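Local coordinates for protein KLLA0B12012p (Kluyveromyces lactis, PDB 6Y3P) that probably binds ATP through its C-terminal ATP-grasp domain of the tubulin-tyrosine ligase family, and is a direct partner of the mRNA decapping enzyme Dcp2, at residues 114-124 with 160-171; 230-238 with 361-369. All coordinates share one frame; numbering follows the deposited sequence.

Interaction 1 of 2, residues 114-124 with 160-171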
loop_
_atom_site.group_PDB
_atom_site.type_symbol
_atom_site.label_atom_id
_atom_site.label_comp_id
_atom_site.label_asym_id
_atom_site.label_seq_id
_atom_site.Cartn_x
_atom_site.Cartn_y
_atom_site.Cartn_z
ATOM N N VAL A 114 -7.914 -18.666 -18.489
ATOM C CA VAL A 114 -9.039 -19.269 -19.199
ATOM C C VAL A 114 -8.724 -19.213 -20.684
ATOM O O VAL A 114 -8.489 -18.133 -21.224
ATOM C CB VAL A 114 -10.424 -18.624 -18.871
ATOM C CG1 VAL A 114 -11.568 -19.394 -19.538
ATOM C CG2 VAL A 114 -10.661 -18.520 -17.363
ATOM N N ASP A 115 -8.709 -20.382 -21.323
ATOM C CA ASP A 115 -8.434 -20.556 -22.749
ATOM C C ASP A 115 -9.710 -20.275 -23.538
ATOM O O ASP A 115 -9.712 -19.427 -24.428
ATOM C CB ASP A 115 -7.915 -21.989 -23.023
ATOM C CG ASP A 115 -6.679 -22.400 -22.232
ATOM O OD1 ASP A 115 -6.727 -22.344 -20.970
ATOM O OD2 ASP A 115 -5.686 -22.825 -22.863
ATOM N N TYR A 116 -10.800 -20.992 -23.194
ATOM C CA TYR A 116 -12.121 -20.913 -23.815
ATOM C C TYR A 116 -13.164 -21.022 -22.721
ATOM O O TYR A 116 -12.920 -21.649 -21.688
ATOM C CB TYR A 116 -12.311 -22.047 -24.837
ATOM C CG TYR A 116 -11.185 -22.162 -25.841
ATOM C CD1 TYR A 116 -10.010 -22.838 -25.525
ATOM C CD2 TYR A 116 -11.290 -21.593 -27.107
ATOM C CE1 TYR A 116 -8.954 -22.917 -26.428
ATOM C CE2 TYR A 116 -10.247 -21.687 -28.029
ATOM C CZ TYR A 116 -9.083 -22.349 -27.679
ATOM O OH TYR A 116 -8.063 -22.484 -28.566
ATOM N N ALA A 117 -14.330 -20.406 -22.954
ATOM C CA ALA A 117 -15.469 -20.342 -22.019
ATOM C C ALA A 117 -15.929 -21.713 -21.509
ATOM O O ALA A 117 -16.253 -21.840 -20.326
ATOM C CB ALA A 117 -16.635 -19.592 -22.661
ATOM N N GLU A 118 -15.906 -22.737 -22.383
ATOM C CA GLU A 118 -16.313 -24.114 -22.062
ATOM C C GLU A 118 -15.426 -24.808 -20.991
ATOM O O GLU A 118 -15.830 -25.828 -20.420
ATOM C CB GLU A 118 -16.427 -24.982 -23.334
ATOM C CG GLU A 118 -15.451 -24.666 -24.470
ATOM C CD GLU A 118 -16.015 -23.824 -25.604
ATOM O OE1 GLU A 118 -17.020 -24.246 -26.230
ATOM O OE2 GLU A 118 -15.432 -22.748 -25.884
ATOM N N PHE A 119 -14.245 -24.225 -20.688
ATOM C CA PHE A 119 -13.330 -24.781 -19.701
ATOM C C PHE A 119 -13.122 -23.885 -18.493
ATOM O O PHE A 119 -12.149 -24.073 -17.758
ATOM C CB PHE A 119 -12.004 -25.173 -20.362
ATOM C CG PHE A 119 -12.124 -26.386 -21.239
ATOM C CD1 PHE A 119 -12.174 -27.657 -20.689
ATOM C CD2 PHE A 119 -12.181 -26.258 -22.622
ATOM C CE1 PHE A 119 -12.266 -28.782 -21.507
ATOM C CE2 PHE A 119 -12.302 -27.383 -23.434
ATOM C CZ PHE A 119 -12.357 -28.638 -22.873
ATOM N N LEU A 120 -14.084 -22.955 -18.253
ATOM C CA LEU A 120 -14.122 -22.028 -17.115
ATOM C C LEU A 120 -14.165 -22.816 -15.806
ATOM O O LEU A 120 -13.469 -22.452 -14.861
ATOM C CB LEU A 120 -15.334 -21.067 -17.221
ATOM C CG LEU A 120 -15.476 -19.929 -16.171
ATOM C CD1 LEU A 120 -16.060 -18.706 -16.803
ATOM C CD2 LEU A 120 -16.493 -20.280 -15.103
ATOM N N ASP A 121 -14.944 -23.909 -15.767
ATOM C CA ASP A 121 -15.033 -24.765 -14.586
ATOM C C ASP A 121 -13.703 -25.424 -14.215
ATOM O O ASP A 121 -13.448 -25.599 -13.028
ATOM C CB ASP A 121 -16.155 -25.808 -14.708
ATOM C CG ASP A 121 -17.562 -25.254 -14.523
ATOM O OD1 ASP A 121 -17.726 -24.253 -13.758
ATOM O OD2 ASP A 121 -18.504 -25.834 -15.107
ATOM N N ASP A 122 -12.850 -25.749 -15.200
ATOM C CA ASP A 122 -11.538 -26.349 -14.942
ATOM C C ASP A 122 -10.562 -25.311 -14.416
ATOM O O ASP A 122 -9.706 -25.636 -13.594
ATOM C CB ASP A 122 -10.961 -26.973 -16.216
ATOM C CG ASP A 122 -11.737 -28.138 -16.801
ATOM O OD1 ASP A 122 -12.863 -28.419 -16.309
ATOM O OD2 ASP A 122 -11.225 -28.766 -17.757
ATOM N N ALA A 123 -10.686 -24.063 -14.898
ATOM C CA ALA A 123 -9.850 -22.948 -14.468
ATOM C C ALA A 123 -10.156 -22.580 -13.007
ATOM O O ALA A 123 -9.236 -22.216 -12.270
ATOM C CB ALA A 123 -10.058 -21.759 -15.380
ATOM N N LEU A 124 -11.432 -22.736 -12.582
ATOM C CA LEU A 124 -11.878 -22.480 -11.210
ATOM C C LEU A 124 -11.357 -23.545 -10.234
ATOM O O LEU A 124 -11.215 -23.276 -9.039
ATOM C CB LEU A 124 -13.410 -22.310 -11.119
ATOM C CG LEU A 124 -14.035 -21.100 -11.876
ATOM C CD1 LEU A 124 -15.533 -21.052 -11.681
ATOM C CD2 LEU A 124 -13.451 -19.783 -11.435
ATOM N N ILE A 160 -20.725 -17.730 -10.204
ATOM C CA ILE A 160 -20.072 -18.574 -11.200
ATOM C C ILE A 160 -20.832 -18.515 -12.530
ATOM O O ILE A 160 -20.186 -18.335 -13.552
ATOM C CB ILE A 160 -19.831 -20.015 -10.662
ATOM C CG1 ILE A 160 -18.805 -19.967 -9.497
ATOM C CG2 ILE A 160 -19.373 -20.960 -11.783
ATOM C CD1 ILE A 160 -18.483 -21.266 -8.677
ATOM N N GLU A 161 -22.190 -18.588 -12.515
ATOM C CA GLU A 161 -23.023 -18.495 -13.741
ATOM C C GLU A 161 -22.870 -17.135 -14.441
ATOM O O GLU A 161 -22.721 -17.086 -15.674
ATOM C CB GLU A 161 -24.511 -18.846 -13.507
ATOM C CG GLU A 161 -25.069 -18.470 -12.142
ATOM C CD GLU A 161 -25.037 -19.550 -11.070
ATOM O OE1 GLU A 161 -23.961 -19.767 -10.461
ATOM O OE2 GLU A 161 -26.108 -20.145 -10.808
ATOM N N GLN A 162 -22.828 -16.043 -13.641
ATOM C CA GLN A 162 -22.624 -14.698 -14.165
ATOM C C GLN A 162 -21.238 -14.613 -14.858
ATOM O O GLN A 162 -21.149 -14.177 -16.006
ATOM C CB GLN A 162 -22.789 -13.660 -13.054
ATOM C CG GLN A 162 -24.238 -13.320 -12.772
ATOM C CD GLN A 162 -24.470 -12.740 -11.395
ATOM O OE1 GLN A 162 -23.551 -12.533 -10.584
ATOM N NE2 GLN A 162 -25.730 -12.488 -11.081
ATOM N N LEU A 163 -20.195 -15.142 -14.204
ATOM C CA LEU A 163 -18.847 -15.230 -14.772
ATOM C C LEU A 163 -18.842 -16.085 -16.040
ATOM O O LEU A 163 -18.209 -15.709 -17.024
ATOM C CB LEU A 163 -17.868 -15.791 -13.739
ATOM C CG LEU A 163 -16.385 -15.741 -14.086
ATOM C CD1 LEU A 163 -15.907 -14.301 -14.403
ATOM C CD2 LEU A 163 -15.567 -16.344 -12.971
ATOM N N GLN A 164 -19.591 -17.197 -16.025
ATOM C CA GLN A 164 -19.753 -18.117 -17.153
ATOM C C GLN A 164 -20.397 -17.415 -18.361
ATOM O O GLN A 164 -19.967 -17.634 -19.485
ATOM C CB GLN A 164 -20.553 -19.369 -16.715
ATOM C CG GLN A 164 -20.773 -20.436 -17.828
ATOM C CD GLN A 164 -19.478 -21.034 -18.332
ATOM O OE1 GLN A 164 -18.801 -21.800 -17.646
ATOM N NE2 GLN A 164 -19.097 -20.681 -19.538
ATOM N N ALA A 165 -21.424 -16.572 -18.114
ATOM C CA ALA A 165 -22.143 -15.799 -19.130
ATOM C C ALA A 165 -21.229 -14.717 -19.719
ATOM O O ALA A 165 -21.294 -14.456 -20.918
ATOM C CB ALA A 165 -23.386 -15.166 -18.514
ATOM N N ILE A 166 -20.357 -14.114 -18.886
ATOM C CA ILE A 166 -19.399 -13.107 -19.338
ATOM C C ILE A 166 -18.449 -13.762 -20.363
ATOM O O ILE A 166 -18.316 -13.252 -21.484
ATOM C CB ILE A 166 -18.630 -12.464 -18.156
ATOM C CG1 ILE A 166 -19.563 -11.598 -17.267
ATOM C CG2 ILE A 166 -17.428 -11.632 -18.662
ATOM C CD1 ILE A 166 -18.928 -11.164 -15.947
ATOM N N PHE A 167 -17.837 -14.922 -19.983
ATOM C CA PHE A 167 -16.911 -15.681 -20.835
ATOM C C PHE A 167 -17.540 -16.171 -22.125
ATOM O O PHE A 167 -16.879 -16.129 -23.157
ATOM C CB PHE A 167 -16.241 -16.839 -20.068
ATOM C CG PHE A 167 -14.964 -16.399 -19.389
ATOM C CD1 PHE A 167 -13.771 -16.347 -20.089
ATOM C CD2 PHE A 167 -14.978 -15.942 -18.076
ATOM C CE1 PHE A 167 -12.611 -15.874 -19.480
ATOM C CE2 PHE A 167 -13.805 -15.512 -17.453
ATOM C CZ PHE A 167 -12.636 -15.453 -18.161
ATOM N N ASP A 168 -18.801 -16.636 -22.071
ATOM C CA ASP A 168 -19.573 -17.097 -23.223
ATOM C C ASP A 168 -19.768 -15.949 -24.224
ATOM O O ASP A 168 -19.639 -16.155 -25.430
ATOM C CB ASP A 168 -20.960 -17.597 -22.760
ATOM C CG ASP A 168 -21.017 -18.970 -22.113
ATOM O OD1 ASP A 168 -19.961 -19.622 -22.004
ATOM O OD2 ASP A 168 -22.115 -19.382 -21.700
ATOM N N SER A 169 -20.080 -14.736 -23.704
ATOM C CA SER A 169 -20.292 -13.535 -24.509
ATOM C C SER A 169 -19.001 -13.009 -25.157
ATOM O O SER A 169 -19.091 -12.255 -26.128
ATOM C CB SER A 169 -21.006 -12.450 -23.704
ATOM O OG SER A 169 -20.139 -11.744 -22.833
ATOM N N PHE A 170 -17.814 -13.406 -24.638
ATOM C CA PHE A 170 -16.515 -13.011 -25.196
ATOM C C PHE A 170 -16.254 -13.794 -26.484
ATOM O O PHE A 170 -15.701 -13.234 -27.433
ATOM C CB PHE A 170 -15.364 -13.248 -24.191
ATOM C CG PHE A 170 -15.244 -12.311 -22.999
ATOM C CD1 PHE A 170 -15.766 -11.015 -23.047
ATOM C CD2 PHE A 170 -14.577 -12.710 -21.847
ATOM C CE1 PHE A 170 -15.653 -10.155 -21.947
ATOM C CE2 PHE A 170 -14.456 -11.847 -20.749
ATOM C CZ PHE A 170 -14.978 -10.569 -20.815
ATOM N N GLU A 171 -16.694 -15.080 -26.513
ATOM C CA GLU A 171 -16.584 -16.028 -27.629
ATOM C C GLU A 171 -17.446 -15.631 -28.829
ATOM O O GLU A 171 -17.125 -16.006 -29.960
ATOM C CB GLU A 171 -16.997 -17.453 -27.184
ATOM C CG GLU A 171 -16.139 -18.090 -26.096
ATOM C CD GLU A 171 -14.680 -18.342 -26.423
ATOM O OE1 GLU A 171 -14.375 -18.662 -27.594
ATOM O OE2 GLU A 171 -13.842 -18.228 -25.500
#
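Val-114 and Leu-120 converge on the ring of Phe-167, and this is the tightly packed part of the contact. Val-114 meets the CE1-CZ end of the ring, its CB 3.6 Å from Phe-167 CE1, while Leu-120 reaches the ring with its CD1 methyl. With CG anti to the backbone N (chi1 -175°), the Leu-120 branch is carried toward helix 160-171; its CD1 also lies 4.0 Å from Leu-163 CG. At the root of the Phe-167 side chain, Ala-117 CB packs 3.8 Å from Phe-167 CB, and farther along Leu-124 CD1 touches Ile-160 CG2.

The Gln-164 side is polar. Gln-164, bent at chi2 (63°), gives a nearly straight hydrogen bond from NE2 to Ala-117 O (3.2 Å), arriving above the carbonyl plane; Leu-120 N reaches the same oxygen from the opposite face. A second bond from Gln-164 NE2 to Asp-168 OD1 (2.8 Å) helps fix the amide. The loose, solvent side is that of exposed Glu-171, whose OE2 accepts a weak bond from Ala-117 N (3.4 Å).

The turn after strand 109-113 and the start of helix 120-125 thus dock on helix 160-171. Helix 128-136 flanks Leu-124 and Ile-160; Leu-163 and Phe-167 touch Leu-143 of strand 140-145, and Phe-195 of strand 194-200 meets Phe-167 edge-to-face.

Interaction 2 of 2, residues 230-238 with 361-369; sequences FVYDRMLAL and NLIDELFDD
Tyr-232 and Arg-234 both reach from the strand side to helix 361-369, both by hydrogen bonds, Arg-234 with a salt bridge as well. The hydrogen bonds come first. Tyr-232, its CG anti to the backbone N (chi1 -173°), directs its ring at the helix and donates from OH to Leu-362 O at 2.6 Å, in the carbonyl plane and on a lone pair. That oxygen also accepts the helical bond from Leu-366 N, so one carbonyl serves both the helix and the tyrosine. Arg-234 NH1 gives a second bond, 2.8 Å to Asn-361 OD1; NH1 lies in the carbonyl plane of the Asn-361 amide, and OD1 lies close to the guanidinium plane.

The charged interaction shares the same nitrogen: Arg-234 NH1 forms a salt bridge with Glu-365 OE1 (2.9 Å), meeting the carboxylate from above its plane. Two acceptors one helical turn apart thus grip NH1, while NE pairs with Glu-281, an arrangement that probably favours the charged guanidinium and limits its rotation. The helix backbone covers one face of the guanidinium with Leu-362 CA.

Apolar packing fills in between. Leu-366 CB lies over one face of the Tyr-232 ring in a CH-pi contact, 4.0 Å from the centroid. Leu-362 CD2 sits at the ring's edge, 3.8 Å from Tyr-232 CE2, and also touches Leu-236 CD1 (3.7 Å).

Strand 230-232 and the helix run nearly antiparallel, their axes 10.5 Å apart. A helix packed alongside a strand of an antiparallel sheet, whose other strands include 215-224 and 326-335, is in keeping with the alpha/beta core of an ATP-grasp domain.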
loop_
_atom_site.group_PDB
_atom_site.type_symbol
_atom_site.label_atom_id
_atom_site.label_comp_id
_atom_site.label_asym_id
_atom_site.label_seq_id
_atom_site.Cartn_x
_atom_site.Cartn_y
_atom_site.Cartn_z
ATOM N N PHE A 230 5.153 2.121 12.207
ATOM C CA PHE A 230 4.624 3.434 12.488
ATOM C C PHE A 230 3.685 3.868 11.395
ATOM O O PHE A 230 4.049 3.881 10.216
ATOM C CB PHE A 230 5.761 4.446 12.612
ATOM C CG PHE A 230 6.726 4.181 13.738
ATOM C CD1 PHE A 230 6.479 4.671 15.014
ATOM C CD2 PHE A 230 7.893 3.461 13.519
ATOM C CE1 PHE A 230 7.376 4.440 16.050
ATOM C CE2 PHE A 230 8.792 3.240 14.554
ATOM C CZ PHE A 230 8.523 3.724 15.814
ATOM N N VAL A 231 2.463 4.205 11.786
ATOM C CA VAL A 231 1.466 4.709 10.854
ATOM C C VAL A 231 1.422 6.229 11.013
ATOM O O VAL A 231 1.377 6.749 12.125
ATOM C CB VAL A 231 0.092 4.035 11.068
ATOM C CG1 VAL A 231 -0.999 4.713 10.256
ATOM C CG2 VAL A 231 0.150 2.543 10.745
ATOM N N TYR A 232 1.502 6.930 9.893
ATOM C CA TYR A 232 1.406 8.381 9.818
ATOM C C TYR A 232 -0.098 8.742 9.708
ATOM O O TYR A 232 -0.756 8.380 8.726
ATOM C CB TYR A 232 2.220 8.907 8.617
ATOM C CG TYR A 232 2.310 10.413 8.585
ATOM C CD1 TYR A 232 2.625 11.140 9.736
ATOM C CD2 TYR A 232 2.098 11.115 7.409
ATOM C CE1 TYR A 232 2.691 12.534 9.718
ATOM C CE2 TYR A 232 2.173 12.508 7.375
ATOM C CZ TYR A 232 2.472 13.211 8.533
ATOM O OH TYR A 232 2.568 14.575 8.491
ATOM N N ASP A 233 -0.636 9.399 10.750
ATOM C CA ASP A 233 -2.060 9.743 10.869
ATOM C C ASP A 233 -2.549 10.887 9.979
ATOM O O ASP A 233 -3.749 11.118 9.945
ATOM C CB ASP A 233 -2.459 10.015 12.333
ATOM C CG ASP A 233 -2.852 8.747 13.076
ATOM O OD1 ASP A 233 -2.894 7.668 12.432
ATOM O OD2 ASP A 233 -3.118 8.832 14.295
ATOM N N ARG A 234 -1.658 11.583 9.273
ATOM C CA ARG A 234 -2.063 12.631 8.342
ATOM C C ARG A 234 -2.104 11.929 6.986
ATOM O O ARG A 234 -1.073 11.761 6.329
ATOM C CB ARG A 234 -1.083 13.805 8.376
ATOM C CG ARG A 234 -1.002 14.487 9.767
ATOM C CD ARG A 234 -0.263 15.827 9.717
ATOM N NE ARG A 234 -0.929 16.783 8.828
ATOM C CZ ARG A 234 -0.379 17.895 8.362
ATOM N NH1 ARG A 234 0.857 18.231 8.716
ATOM N NH2 ARG A 234 -1.064 18.692 7.550
ATOM N N MET A 235 -3.270 11.372 6.655
ATOM C CA MET A 235 -3.452 10.581 5.450
ATOM C C MET A 235 -4.039 11.382 4.271
ATOM O O MET A 235 -4.462 12.528 4.431
ATOM C CB MET A 235 -4.259 9.310 5.743
ATOM C CG MET A 235 -4.070 8.766 7.139
ATOM S SD MET A 235 -4.987 7.223 7.315
ATOM C CE MET A 235 -4.407 6.685 8.943
ATOM N N LEU A 236 -3.993 10.800 3.078
ATOM C CA LEU A 236 -4.443 11.470 1.864
ATOM C C LEU A 236 -5.657 10.785 1.305
ATOM O O LEU A 236 -5.764 9.554 1.348
ATOM C CB LEU A 236 -3.333 11.413 0.787
ATOM C CG LEU A 236 -2.139 12.383 0.854
ATOM C CD1 LEU A 236 -1.351 12.217 2.121
ATOM C CD2 LEU A 236 -1.189 12.128 -0.277
ATOM N N ALA A 237 -6.540 11.579 0.727
ATOM C CA ALA A 237 -7.715 11.107 0.019
ATOM C C ALA A 237 -7.494 11.565 -1.433
ATOM O O ALA A 237 -7.339 12.757 -1.689
ATOM C CB ALA A 237 -8.988 11.715 0.601
ATOM N N LEU A 238 -7.401 10.591 -2.344
ATOM C CA LEU A 238 -7.161 10.783 -3.763
ATOM C C LEU A 238 -8.466 10.450 -4.438
ATOM O O LEU A 238 -8.907 9.309 -4.404
ATOM C CB LEU A 238 -6.007 9.860 -4.259
ATOM C CG LEU A 238 -4.811 9.708 -3.274
ATOM C CD1 LEU A 238 -4.248 8.336 -3.296
ATOM C CD2 LEU A 238 -3.740 10.675 -3.546
ATOM N N ASN A 361 3.241 20.723 3.944
ATOM C CA ASN A 361 3.287 20.726 5.408
ATOM C C ASN A 361 3.150 19.273 5.884
ATOM O O ASN A 361 3.907 18.821 6.753
ATOM C CB ASN A 361 2.125 21.570 5.961
ATOM C CG ASN A 361 2.105 21.752 7.472
ATOM O OD1 ASN A 361 1.833 20.826 8.248
ATOM N ND2 ASN A 361 2.296 22.979 7.923
ATOM N N LEU A 362 2.214 18.542 5.267
ATOM C CA LEU A 362 1.954 17.139 5.555
ATOM C C LEU A 362 3.218 16.281 5.337
ATOM O O LEU A 362 3.531 15.452 6.189
ATOM C CB LEU A 362 0.768 16.638 4.695
ATOM C CG LEU A 362 0.241 15.243 5.007
ATOM C CD1 LEU A 362 -1.248 15.150 4.776
ATOM C CD2 LEU A 362 0.996 14.165 4.217
ATOM N N ILE A 363 3.938 16.503 4.210
ATOM C CA ILE A 363 5.136 15.743 3.840
ATOM C C ILE A 363 6.338 16.171 4.714
ATOM O O ILE A 363 7.148 15.308 5.080
ATOM C CB ILE A 363 5.372 15.807 2.294
ATOM C CG1 ILE A 363 4.286 15.024 1.521
ATOM C CG2 ILE A 363 6.777 15.397 1.844
ATOM C CD1 ILE A 363 4.242 13.477 1.745
ATOM N N ASP A 364 6.411 17.484 5.099
ATOM C CA ASP A 364 7.464 18.030 5.976
ATOM C C ASP A 364 7.419 17.388 7.364
ATOM O O ASP A 364 8.457 17.073 7.931
ATOM C CB ASP A 364 7.302 19.545 6.133
ATOM C CG ASP A 364 7.841 20.393 5.004
ATOM O OD1 ASP A 364 8.341 19.816 4.012
ATOM O OD2 ASP A 364 7.777 21.641 5.118
ATOM N N GLU A 365 6.216 17.194 7.899
ATOM C CA GLU A 365 6.004 16.607 9.213
ATOM C C GLU A 365 6.269 15.107 9.159
ATOM O O GLU A 365 6.696 14.531 10.159
ATOM C CB GLU A 365 4.573 16.902 9.687
ATOM C CG GLU A 365 4.296 16.401 11.094
ATOM C CD GLU A 365 2.871 16.500 11.590
ATOM O OE1 GLU A 365 2.156 17.443 11.181
ATOM O OE2 GLU A 365 2.490 15.658 12.434
ATOM N N LEU A 366 6.032 14.477 7.988
ATOM C CA LEU A 366 6.274 13.055 7.813
ATOM C C LEU A 366 7.767 12.757 7.946
ATOM O O LEU A 366 8.137 11.883 8.739
ATOM C CB LEU A 366 5.716 12.539 6.464
ATOM C CG LEU A 366 6.273 11.195 5.905
ATOM C CD1 LEU A 366 5.931 10.005 6.791
ATOM C CD2 LEU A 366 5.806 10.960 4.495
ATOM N N PHE A 367 8.612 13.476 7.167
ATOM C CA PHE A 367 10.065 13.268 7.141
ATOM C C PHE A 367 10.724 13.761 8.411
ATOM O O PHE A 367 11.706 13.169 8.818
ATOM C CB PHE A 367 10.712 13.811 5.863
ATOM C CG PHE A 367 10.286 12.962 4.691
ATOM C CD1 PHE A 367 10.852 11.709 4.475
ATOM C CD2 PHE A 367 9.244 13.365 3.860
ATOM C CE1 PHE A 367 10.408 10.893 3.430
ATOM C CE2 PHE A 367 8.787 12.538 2.824
ATOM C CZ PHE A 367 9.393 11.324 2.597
ATOM N N ASP A 368 10.101 14.714 9.115
ATOM C CA ASP A 368 10.543 15.173 10.424
ATOM C C ASP A 368 10.450 14.010 11.440
ATOM O O ASP A 368 11.412 13.745 12.153
ATOM C CB ASP A 368 9.681 16.355 10.883
ATOM C CG ASP A 368 10.358 17.140 11.977
ATOM O OD1 ASP A 368 11.330 17.883 11.663
ATOM O OD2 ASP A 368 10.011 16.923 13.164
ATOM N N ASP A 369 9.312 13.279 11.441
ATOM C CA ASP A 369 9.047 12.145 12.317
ATOM C C ASP A 369 9.921 10.962 12.008
ATOM O O ASP A 369 10.423 10.332 12.938
ATOM C CB ASP A 369 7.573 11.748 12.246
ATOM C CG ASP A 369 6.605 12.807 12.764
ATOM O OD1 ASP A 369 7.027 13.648 13.597
ATOM O OD2 ASP A 369 5.418 12.790 12.343
#

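Interactions 1 and 2 follow one another along the chain: the first closes before residue 230, where the second opens. Their centres are about 45 Å apart, on opposite sides of the chain's centre, and their nearest atoms remain about 26 Å from each other. Each is associated with a different antiparallel sheet. Interaction 1 lies beside the sheet that includes strands 109-113, 140-145 and 194-200, whereas interaction 2 joins helix 357-375 to the sheet built around strands 215-224 and 228-239. All four segments fall within the part of the chain related to tubulin-tyrosine ligases. The pair illustrates helix packing in two parts of that region that do not touch through these contacts, consistent with the alpha/beta lobes of an ATP-grasp fold.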